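Local coordinates for protein deacylase (Burkholderia multivorans, PDB 5THW) that probably hydrolyses the carbamoyl amide bond of N-carbamoyl amino acids as a zinc-dependent member of the peptidase M20 family, at residues D268-I273 with V306-P311; E125-L130 with H139-V144. All coordinates share one frame; numbering follows the deposited sequence.

Contact 1 of 2, residues D268-I273 with V306-P311; sequences DLVNRI and VDFRHP. With URP (N-(aminocarbonyl)-beta-alanine), chain G.
Val270 and Ile273, one helical turn apart on helix 259-275, pack onto Val306 and Phe308 of strand 297-310, a helix-on-sheet layer within the M20 dimerisation region. The helix segment runs almost parallel to the strand, at 4° with the axes 9.9 Å apart, and no hydrogen bond joins them. The side chains of Val270 and Val306 lie alongside, pointing opposite ways, and Val270 CG2 lies 3.8 Å from Val306 CG2. Val270 places its other methyl, CG1, opposite the backbone N (chi1 161°), which turns it to Phe308 CE1 at 4.1 Å. Ile273 lies roughly perpendicular to the Phe308 side chain: its CG2 sits 3.8 Å from Phe308 CZ and its CD1 approaches the same atom, so both branches meet the far end of the ring. Within the strand, Val306 CG1 lies over the centre of one Phe308 face, which probably limits the ring's tilt. Leu323 of helix 313-334 also touches Phe308, so a second helix shares the layer.

The alternation of the strand sends Asp307 and Arg309 to the other side of the sheet, where the ligand binds. Asp307 receives Arg309 side-on through the syn lone pairs of both carboxylate oxygens, with Arg309 NE to Asp307 OD2 at 2.8 Å. This second-shell carboxylate fixes the guanidinium's rotation, so that NH1 and NH2 face the carboxylate of N-(aminocarbonyl)-beta-alanine. Arg309 NH2 meets ligand O41 at 2.8 Å, while Arg309 NH1 reaches ligand O42 at 2.7 Å, near the guanidinium plane but with a bent N-H...O angle of 135°.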
loop_
_atom_site.group_PDB
_atom_site.type_symbol
_atom_site.label_atom_id
_atom_site.label_comp_id
_atom_site.label_asym_id
_atom_site.label_seq_id
_atom_site.Cartn_x
_atom_site.Cartn_y
_atom_site.Cartn_z
ATOM N N ASP A 268 -8.173 5.482 13.280
ATOM C CA ASP A 268 -9.341 5.605 14.140
ATOM C C ASP A 268 -9.145 6.678 15.207
ATOM O O ASP A 268 -10.086 7.407 15.541
ATOM C CB ASP A 268 -9.655 4.259 14.779
ATOM C CG ASP A 268 -11.070 4.184 15.295
ATOM O OD1 ASP A 268 -11.990 3.936 14.487
ATOM O OD2 ASP A 268 -11.254 4.384 16.515
ATOM N N LEU A 269 -7.936 6.781 15.759
ATOM C CA LEU A 269 -7.643 7.829 16.728
ATOM C C LEU A 269 -7.791 9.207 16.104
ATOM O O LEU A 269 -8.360 10.119 16.720
ATOM C CB LEU A 269 -6.229 7.656 17.265
ATOM C CG LEU A 269 -5.655 8.859 18.010
ATOM C CD1 LEU A 269 -6.289 9.001 19.399
ATOM C CD2 LEU A 269 -4.145 8.725 18.092
ATOM N N VAL A 270 -7.277 9.373 14.884
ATOM C CA VAL A 270 -7.396 10.641 14.175
ATOM C C VAL A 270 -8.862 11.005 13.979
ATOM O O VAL A 270 -9.275 12.142 14.238
ATOM C CB VAL A 270 -6.632 10.557 12.839
ATOM C CG1 VAL A 270 -7.097 11.637 11.848
ATOM C CG2 VAL A 270 -5.140 10.667 13.104
ATOM N N ASN A 271 -9.679 10.033 13.564
ATOM C CA ASN A 271 -11.109 10.273 13.422
ATOM C C ASN A 271 -11.727 10.690 14.748
ATOM O O ASN A 271 -12.596 11.569 14.791
ATOM C CB ASN A 271 -11.798 9.018 12.878
ATOM C CG ASN A 271 -13.305 9.196 12.722
ATOM O OD1 ASN A 271 -13.753 9.836 11.775
ATOM N ND2 ASN A 271 -14.085 8.619 13.633
ATOM N N ARG A 272 -11.277 10.074 15.845
ATOM C CA ARG A 272 -11.831 10.375 17.160
ATOM C C ARG A 272 -11.483 11.799 17.592
ATOM O O ARG A 272 -12.346 12.544 18.073
ATOM C CB ARG A 272 -11.318 9.347 18.173
ATOM C CG ARG A 272 -12.037 9.359 19.499
ATOM C CD ARG A 272 -13.516 9.104 19.294
ATOM N NE ARG A 272 -14.330 10.268 19.641
ATOM C CZ ARG A 272 -15.604 10.420 19.290
ATOM N NH1 ARG A 272 -16.269 11.510 19.659
ATOM N NH2 ARG A 272 -16.210 9.485 18.566
ATOM N N ILE A 273 -10.219 12.194 17.417
ATOM C CA ILE A 273 -9.784 13.543 17.774
ATOM C C ILE A 273 -10.628 14.593 17.057
ATOM O O ILE A 273 -11.008 15.613 17.648
ATOM C CB ILE A 273 -8.278 13.701 17.477
ATOM C CG1 ILE A 273 -7.458 12.906 18.497
ATOM C CG2 ILE A 273 -7.849 15.164 17.449
ATOM C CD1 ILE A 273 -5.999 12.790 18.163
ATOM N N VAL A 306 -1.449 12.642 8.355
ATOM C CA VAL A 306 -2.506 13.159 9.216
ATOM C C VAL A 306 -2.794 14.604 8.828
ATOM O O VAL A 306 -1.873 15.395 8.604
ATOM C CB VAL A 306 -2.125 13.053 10.711
ATOM C CG1 VAL A 306 -3.140 13.777 11.576
ATOM C CG2 VAL A 306 -2.015 11.576 11.143
ATOM N N ASP A 307 -4.077 14.942 8.758
ATOM C CA ASP A 307 -4.570 16.264 8.386
ATOM C C ASP A 307 -5.442 16.761 9.536
ATOM O O ASP A 307 -6.487 16.168 9.821
ATOM C CB ASP A 307 -5.361 16.173 7.074
ATOM C CG ASP A 307 -5.877 17.527 6.570
ATOM O OD1 ASP A 307 -5.590 17.874 5.404
ATOM O OD2 ASP A 307 -6.576 18.243 7.324
ATOM N N PHE A 308 -4.994 17.806 10.231
ATOM C CA PHE A 308 -5.768 18.445 11.291
ATOM C C PHE A 308 -6.129 19.869 10.880
ATOM O O PHE A 308 -5.298 20.596 10.319
ATOM C CB PHE A 308 -5.000 18.485 12.616
ATOM C CG PHE A 308 -5.015 17.192 13.385
ATOM C CD1 PHE A 308 -5.958 16.215 13.121
ATOM C CD2 PHE A 308 -4.113 16.985 14.420
ATOM C CE1 PHE A 308 -5.970 15.026 13.840
ATOM C CE2 PHE A 308 -4.128 15.808 15.151
ATOM C CZ PHE A 308 -5.061 14.825 14.859
ATOM N N ARG A 309 -7.366 20.275 11.152
ATOM C CA ARG A 309 -7.795 21.641 10.877
ATOM C C ARG A 309 -8.727 22.125 11.975
ATOM O O ARG A 309 -9.515 21.345 12.512
ATOM C CB ARG A 309 -8.501 21.763 9.516
ATOM C CG ARG A 309 -7.695 21.221 8.362
ATOM C CD ARG A 309 -8.380 21.361 7.031
ATOM N NE ARG A 309 -7.727 20.510 6.044
ATOM C CZ ARG A 309 -7.610 20.805 4.755
ATOM N NH1 ARG A 309 -8.100 21.950 4.288
ATOM N NH2 ARG A 309 -6.997 19.956 3.936
ATOM N N HIS A 310 -8.617 23.406 12.318
ATOM C CA HIS A 310 -9.575 24.043 13.210
ATOM C C HIS A 310 -9.460 25.550 13.044
ATOM O O HIS A 310 -8.371 26.054 12.742
ATOM C CB HIS A 310 -9.345 23.643 14.674
ATOM C CG HIS A 310 -10.551 23.840 15.543
ATOM N ND1 HIS A 310 -10.825 25.032 16.180
ATOM C CD2 HIS A 310 -11.572 23.005 15.853
ATOM C CE1 HIS A 310 -11.958 24.919 16.853
ATOM N NE2 HIS A 310 -12.433 23.700 16.670
ATOM N N PRO A 311 -10.564 26.291 13.189
ATOM C CA PRO A 311 -10.478 27.759 13.112
ATOM C C PRO A 311 -9.850 28.403 14.332
ATOM O O PRO A 311 -9.494 29.585 14.260
ATOM C CB PRO A 311 -11.942 28.188 12.949
ATOM C CG PRO A 311 -12.728 27.066 13.546
ATOM C CD PRO A 311 -11.960 25.824 13.211
HETATM O O2 URP G . -8.503 22.533 -1.914
HETATM C C2 URP G . -7.585 23.318 -2.060
HETATM N N3 URP G . -7.320 23.847 -3.246
HETATM N N1 URP G . -6.803 23.656 -1.044
HETATM C C6 URP G . -5.583 22.917 -0.769
HETATM C C5 URP G . -5.086 23.134 0.653
HETATM C C4 URP G . -6.057 22.445 1.576
HETATM O O42 URP G . -6.816 23.148 2.282
HETATM O O41 URP G . -6.069 21.194 1.597
#

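Contact 2 of 2, residues E125-L130 with H139-V144; sequences EVIRSL and HPIEVV
Helix segment 125-130 runs roughly antiparallel to strand 141-144, at 150° with the axes 9.6 Å apart, and the backbones come nearest at Ile127 and Ile141, whose CA atoms are 8.0 Å apart. At that spacing the contact is made wholly by aliphatic branches. Ile127 holds CG1 anti to its carbonyl carbon (chi1 -70°) and extends the chain onward, which carries CD1 obliquely across Val143 to within 3.6 Å of Val143 CG2. One turn later Leu130 and Ile141 meet end to end through their terminal methyls, with Leu130 CD1 3.6 Å from Ile141 CD1. A looser approach, Ile127 CG1 to Ile141 CG2 at 4.4 Å, lies between these two meetings. Leu426 and Met425 of helix 411-429 touch Leu130 and Ile141 respectively, so a neighbouring helix helps to enclose the pair.

Within the helix, Glu125 O accepts both Ser129 N and, at 3.0 Å, Ser129 OG, the two donors arriving from opposite faces of its carbonyl plane. On the strand, Glu142 points away from the helix and forms salt bridges with Arg88 and Arg202. The contact belongs to the beta-alpha-beta unit of strand 99-103, helix 117-132 and strand 141-145, part of the zinc-binding catalytic domain characteristic of M20 enzymes.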
loop_
_atom_site.group_PDB
_atom_site.type_symbol
_atom_site.label_atom_id
_atom_site.label_comp_id
_atom_site.label_asym_id
_atom_site.label_seq_id
_atom_site.Cartn_x
_atom_site.Cartn_y
_atom_site.Cartn_z
ATOM N N GLU A 125 -11.091 36.651 -16.867
ATOM C CA GLU A 125 -12.304 37.331 -17.288
ATOM C C GLU A 125 -12.327 38.775 -16.797
ATOM O O GLU A 125 -12.895 39.650 -17.464
ATOM C CB GLU A 125 -13.531 36.559 -16.805
ATOM C CG GLU A 125 -14.843 37.270 -17.075
ATOM C CD GLU A 125 -15.106 37.471 -18.561
ATOM O OE1 GLU A 125 -15.769 38.470 -18.905
ATOM O OE2 GLU A 125 -14.632 36.649 -19.380
ATOM N N VAL A 126 -11.704 39.050 -15.650
ATOM C CA VAL A 126 -11.601 40.431 -15.184
ATOM C C VAL A 126 -10.811 41.268 -16.178
ATOM O O VAL A 126 -11.214 42.381 -16.543
ATOM C CB VAL A 126 -10.963 40.481 -13.786
ATOM C CG1 VAL A 126 -10.594 41.910 -13.435
ATOM C CG2 VAL A 126 -11.911 39.883 -12.748
ATOM N N ILE A 127 -9.679 40.735 -16.647
ATOM C CA ILE A 127 -8.850 41.461 -17.606
ATOM C C ILE A 127 -9.596 41.664 -18.919
ATOM O O ILE A 127 -9.549 42.747 -19.514
ATOM C CB ILE A 127 -7.505 40.742 -17.798
ATOM C CG1 ILE A 127 -6.681 40.885 -16.519
ATOM C CG2 ILE A 127 -6.744 41.314 -18.992
ATOM C CD1 ILE A 127 -5.426 40.074 -16.496
ATOM N N ARG A 128 -10.304 40.635 -19.387
ATOM C CA ARG A 128 -11.072 40.777 -20.619
ATOM C C ARG A 128 -12.195 41.801 -20.466
ATOM O O ARG A 128 -12.410 42.632 -21.359
ATOM C CB ARG A 128 -11.640 39.420 -21.041
ATOM C CG ARG A 128 -10.603 38.442 -21.556
ATOM C CD ARG A 128 -11.161 37.033 -21.634
ATOM N NE ARG A 128 -10.308 36.149 -22.426
ATOM C CZ ARG A 128 -10.520 34.844 -22.581
ATOM N NH1 ARG A 128 -11.552 34.257 -21.984
ATOM N NH2 ARG A 128 -9.690 34.125 -23.325
ATOM N N SER A 129 -12.893 41.788 -19.323
ATOM C CA SER A 129 -13.997 42.727 -19.127
ATOM C C SER A 129 -13.498 44.166 -19.095
ATOM O O SER A 129 -14.140 45.067 -19.654
ATOM C CB SER A 129 -14.755 42.402 -17.836
ATOM O OG SER A 129 -15.473 41.185 -17.929
ATOM N N LEU A 130 -12.356 44.403 -18.444
ATOM C CA LEU A 130 -11.767 45.739 -18.441
ATOM C C LEU A 130 -11.412 46.187 -19.854
ATOM O O LEU A 130 -11.621 47.352 -20.219
ATOM C CB LEU A 130 -10.534 45.755 -17.543
ATOM C CG LEU A 130 -10.794 45.577 -16.051
ATOM C CD1 LEU A 130 -9.478 45.460 -15.295
ATOM C CD2 LEU A 130 -11.631 46.741 -15.521
ATOM N N HIS A 139 -3.445 51.361 -10.641
ATOM C CA HIS A 139 -2.505 50.280 -10.393
ATOM C C HIS A 139 -2.556 49.241 -11.512
ATOM O O HIS A 139 -3.610 49.017 -12.117
ATOM C CB HIS A 139 -2.824 49.594 -9.073
ATOM C CG HIS A 139 -2.570 50.443 -7.869
ATOM N ND1 HIS A 139 -1.405 50.365 -7.137
ATOM C CD2 HIS A 139 -3.336 51.379 -7.263
ATOM C CE1 HIS A 139 -1.464 51.220 -6.131
ATOM N NE2 HIS A 139 -2.625 51.849 -6.185
ATOM N N PRO A 140 -1.431 48.588 -11.802
ATOM C CA PRO A 140 -1.476 47.425 -12.691
ATOM C C PRO A 140 -2.212 46.280 -12.020
ATOM O O PRO A 140 -2.275 46.181 -10.793
ATOM C CB PRO A 140 0.002 47.077 -12.909
ATOM C CG PRO A 140 0.734 47.730 -11.772
ATOM C CD PRO A 140 -0.058 48.942 -11.399
ATOM N N ILE A 141 -2.779 45.407 -12.841
ATOM C CA ILE A 141 -3.514 44.250 -12.355
ATOM C C ILE A 141 -2.793 43.007 -12.839
ATOM O O ILE A 141 -2.317 42.964 -13.980
ATOM C CB ILE A 141 -4.983 44.260 -12.821
ATOM C CG1 ILE A 141 -5.804 45.198 -11.938
ATOM C CG2 ILE A 141 -5.576 42.856 -12.796
ATOM C CD1 ILE A 141 -7.094 45.640 -12.572
ATOM N N GLU A 142 -2.674 42.011 -11.962
ATOM C CA GLU A 142 -2.018 40.766 -12.313
ATOM C C GLU A 142 -2.911 39.599 -11.930
ATOM O O GLU A 142 -3.633 39.651 -10.931
ATOM C CB GLU A 142 -0.651 40.637 -11.632
ATOM C CG GLU A 142 0.404 41.566 -12.227
ATOM C CD GLU A 142 1.769 41.409 -11.580
ATOM O OE1 GLU A 142 1.929 40.483 -10.759
ATOM O OE2 GLU A 142 2.679 42.213 -11.885
ATOM N N VAL A 143 -2.868 38.554 -12.755
ATOM C CA VAL A 143 -3.482 37.265 -12.460
ATOM C C VAL A 143 -2.358 36.244 -12.337
ATOM O O VAL A 143 -1.486 36.171 -13.212
ATOM C CB VAL A 143 -4.496 36.857 -13.544
ATOM C CG1 VAL A 143 -5.084 35.501 -13.236
ATOM C CG2 VAL A 143 -5.600 37.898 -13.643
ATOM N N VAL A 144 -2.377 35.459 -11.261
ATOM C CA VAL A 144 -1.253 34.609 -10.887
ATOM C C VAL A 144 -1.694 33.154 -10.855
ATOM O O VAL A 144 -2.777 32.839 -10.352
ATOM C CB VAL A 144 -0.661 35.015 -9.522
ATOM C CG1 VAL A 144 0.595 34.215 -9.231
ATOM C CG2 VAL A 144 -0.351 36.506 -9.499
#

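Both contacts are buried apolar seams between a helix and a strand without a hydrogen bond across, yet they lie on opposite sides of the chain's centre, with centres about 39 Å apart, and share no helix or strand. The directions differ: near-parallel in contact 1, closer to antiparallel in contact 2. Contact 1 includes an aromatic ring, whereas contact 2 is aliphatic throughout. The reverse sides of the strands also differ: contact 1 presents an arginine to the bound ligand, beside residues of the second subunit, while contact 2 carries a glutamate paired with arginines of its own chain. No other chain touches 125-130 or 139-144, and a bound zinc ion lies about 14 Å from the Val143 side chain.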